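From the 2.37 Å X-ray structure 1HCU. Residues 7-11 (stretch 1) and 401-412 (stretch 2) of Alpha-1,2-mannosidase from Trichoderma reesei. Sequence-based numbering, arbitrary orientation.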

# COMPACT_ATOMS: atom_id res chain seq x y z
N LYS A 7 -27.71 11.58 -0.18
CA LYS A 7 -27.33 11.42 1.26
C LYS A 7 -25.89 11.89 1.53
O LYS A 7 -24.96 11.08 1.56
CB LYS A 7 -27.49 9.96 1.68
N ARG A 8 -25.72 13.20 1.73
CA ARG A 8 -24.40 13.78 1.99
C ARG A 8 -23.77 13.15 3.24
O ARG A 8 -24.46 12.88 4.22
CB ARG A 8 -24.51 15.29 2.18
N GLY A 9 -22.46 12.95 3.19
CA GLY A 9 -21.79 12.34 4.32
C GLY A 9 -21.25 13.32 5.34
O GLY A 9 -21.26 14.53 5.14
N SER A 10 -20.78 12.77 6.46
CA SER A 10 -20.21 13.56 7.54
C SER A 10 -19.53 12.60 8.51
O SER A 10 -19.82 11.40 8.51
CB SER A 10 -21.31 14.34 8.26
OG SER A 10 -22.37 13.49 8.66
N PRO A 11 -18.61 13.10 9.33
CA PRO A 11 -17.95 12.18 10.26
C PRO A 11 -18.95 11.40 11.11
O PRO A 11 -19.99 11.94 11.50
CB PRO A 11 -17.06 13.09 11.09
CG PRO A 11 -17.79 14.41 11.06
CD PRO A 11 -18.22 14.49 9.61
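Stretch 2 401-412: AYRVTGDSKWQD

Stretch 2 lies against the extended segment Lys7 to Pro11 as the end of one helix, a tight turn and the start of another, with 267 Å² buried between them. The pairing is a single antiparallel beta bridge, Arg8 with Asp407, their CA atoms 5.3 Å apart, flanked by the bonds Ser408 N to Lys7 O and Gly9 N to Gly406 O.

The first helix runs through Thr405. Within it Tyr402, chi1 t, carries its CB sideways to the segment, but its long ring spans the gap and places OH 3.1 Å from both Gly9 C and Ser10 N. The angle to Ser10 N is too poor for a hydrogen bond, so this is packing at the ring edge. Glycine suits stretch 1: an ideal Gly9 CB would fall 2.2 Å from Tyr402 OH, a clash.

Thr405 secures the turn rather than the contact; its OG1 donates to Ala401 O (3.0 Å) and accepts from Asp407 N (3.0 Å). Gly406 then leaves helical geometry at phi 79°, psi 11°, where a side chain would jam against the preceding carbonyl. Its carbonyl faces stretch 1: Gly9 N donates to Gly406 O at 2.8 Å, and Arg8 CA approaches the same oxygen at 3.6 Å in a CA-H...O contact.

Asp407 is the N-cap of the second helix. Its carboxylate takes up an otherwise free amide, Lys409 N to Asp407 OD1 at 2.9 Å. Ser408 points its CB toward stretch 1, and its hydroxyl adds a second bond to the backbone's: Ser408 N and OG donate to Lys7 O at 3.1 and 3.0 Å.

Lys409, its CB sideways, forms a salt bridge from NZ to Asp412 OD1 (3.4 Å). One turn beyond Ser408, Gln411 again points toward the segment, and its amide suits a backbone partner: NE2 donates a weak hydrogen bond to Ser10 O at 3.3 Å.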

# COMPACT_ATOMS: atom_id res chain seq x y z
N ALA A 401 -13.09 6.91 -2.73
CA ALA A 401 -14.40 7.06 -3.36
C ALA A 401 -15.27 8.03 -2.55
O ALA A 401 -15.94 8.91 -3.11
CB ALA A 401 -15.09 5.71 -3.48
N TYR A 402 -15.24 7.88 -1.22
CA TYR A 402 -16.01 8.76 -0.34
C TYR A 402 -15.46 10.19 -0.36
O TYR A 402 -16.23 11.15 -0.47
CB TYR A 402 -16.02 8.21 1.10
CG TYR A 402 -16.71 9.14 2.06
CD1 TYR A 402 -15.97 9.94 2.94
CD2 TYR A 402 -18.09 9.32 2.02
CE1 TYR A 402 -16.59 10.90 3.73
CE2 TYR A 402 -18.72 10.27 2.82
CZ TYR A 402 -17.97 11.06 3.66
OH TYR A 402 -18.58 12.04 4.40
N ARG A 403 -14.14 10.34 -0.24
CA ARG A 403 -13.52 11.67 -0.24
C ARG A 403 -13.78 12.45 -1.52
O ARG A 403 -13.79 13.69 -1.49
CB ARG A 403 -12.01 11.57 -0.03
CG ARG A 403 -11.58 10.97 1.31
CD ARG A 403 -12.13 11.76 2.49
NE ARG A 403 -11.92 13.19 2.30
CZ ARG A 403 -12.40 14.14 3.10
NH1 ARG A 403 -13.12 13.82 4.16
NH2 ARG A 403 -12.17 15.41 2.81
N VAL A 404 -13.98 11.75 -2.63
CA VAL A 404 -14.25 12.44 -3.89
C VAL A 404 -15.74 12.67 -4.16
O VAL A 404 -16.08 13.60 -4.89
CB VAL A 404 -13.61 11.71 -5.11
CG1 VAL A 404 -14.47 10.53 -5.55
CG2 VAL A 404 -13.43 12.68 -6.26
N THR A 405 -16.62 11.85 -3.59
CA THR A 405 -18.06 12.03 -3.83
C THR A 405 -18.84 12.68 -2.68
O THR A 405 -19.79 13.43 -2.90
CB THR A 405 -18.80 10.70 -4.13
OG1 THR A 405 -18.77 9.87 -2.95
CG2 THR A 405 -18.17 9.96 -5.29
N GLY A 406 -18.45 12.37 -1.45
CA GLY A 406 -19.17 12.90 -0.31
C GLY A 406 -20.44 12.10 -0.09
O GLY A 406 -21.30 12.48 0.70
N ASP A 407 -20.55 10.97 -0.77
CA ASP A 407 -21.71 10.10 -0.66
C ASP A 407 -21.56 9.14 0.53
O ASP A 407 -20.67 8.28 0.53
CB ASP A 407 -21.89 9.32 -1.95
CG ASP A 407 -23.18 8.55 -2.00
OD1 ASP A 407 -23.80 8.35 -0.93
OD2 ASP A 407 -23.58 8.13 -3.11
N SER A 408 -22.43 9.27 1.53
CA SER A 408 -22.38 8.44 2.73
C SER A 408 -22.47 6.95 2.41
O SER A 408 -22.14 6.10 3.24
CB SER A 408 -23.50 8.82 3.71
OG SER A 408 -24.79 8.56 3.17
N LYS A 409 -22.93 6.65 1.20
CA LYS A 409 -23.05 5.27 0.76
C LYS A 409 -21.70 4.58 0.88
O LYS A 409 -21.62 3.40 1.25
CB LYS A 409 -23.52 5.24 -0.69
CG LYS A 409 -24.50 4.13 -1.02
CD LYS A 409 -23.91 2.76 -0.73
CE LYS A 409 -24.96 1.86 -0.09
NZ LYS A 409 -25.53 2.45 1.16
N TRP A 410 -20.63 5.30 0.57
CA TRP A 410 -19.29 4.73 0.62
C TRP A 410 -18.88 4.40 2.04
O TRP A 410 -18.22 3.39 2.28
CB TRP A 410 -18.28 5.67 -0.04
CG TRP A 410 -18.58 5.87 -1.50
CD1 TRP A 410 -19.18 6.95 -2.08
CD2 TRP A 410 -18.36 4.93 -2.56
NE1 TRP A 410 -19.35 6.74 -3.42
CE2 TRP A 410 -18.86 5.51 -3.75
CE3 TRP A 410 -17.79 3.64 -2.63
CZ2 TRP A 410 -18.81 4.85 -4.99
CZ3 TRP A 410 -17.74 2.99 -3.86
CH2 TRP A 410 -18.25 3.60 -5.02
N GLN A 411 -19.27 5.26 2.97
CA GLN A 411 -18.95 4.99 4.36
C GLN A 411 -19.66 3.72 4.79
O GLN A 411 -19.11 2.93 5.54
CB GLN A 411 -19.41 6.15 5.24
CG GLN A 411 -18.69 7.43 4.94
CD GLN A 411 -19.18 8.54 5.81
OE1 GLN A 411 -20.36 8.90 5.77
NE2 GLN A 411 -18.29 9.11 6.62
N ASP A 412 -20.88 3.51 4.30
CA ASP A 412 -21.63 2.31 4.65
C ASP A 412 -20.93 1.06 4.13
O ASP A 412 -20.85 0.05 4.82
CB ASP A 412 -23.07 2.38 4.10
CG ASP A 412 -23.90 3.48 4.76
OD1 ASP A 412 -24.89 3.91 4.15
OD2 ASP A 412 -23.56 3.90 5.89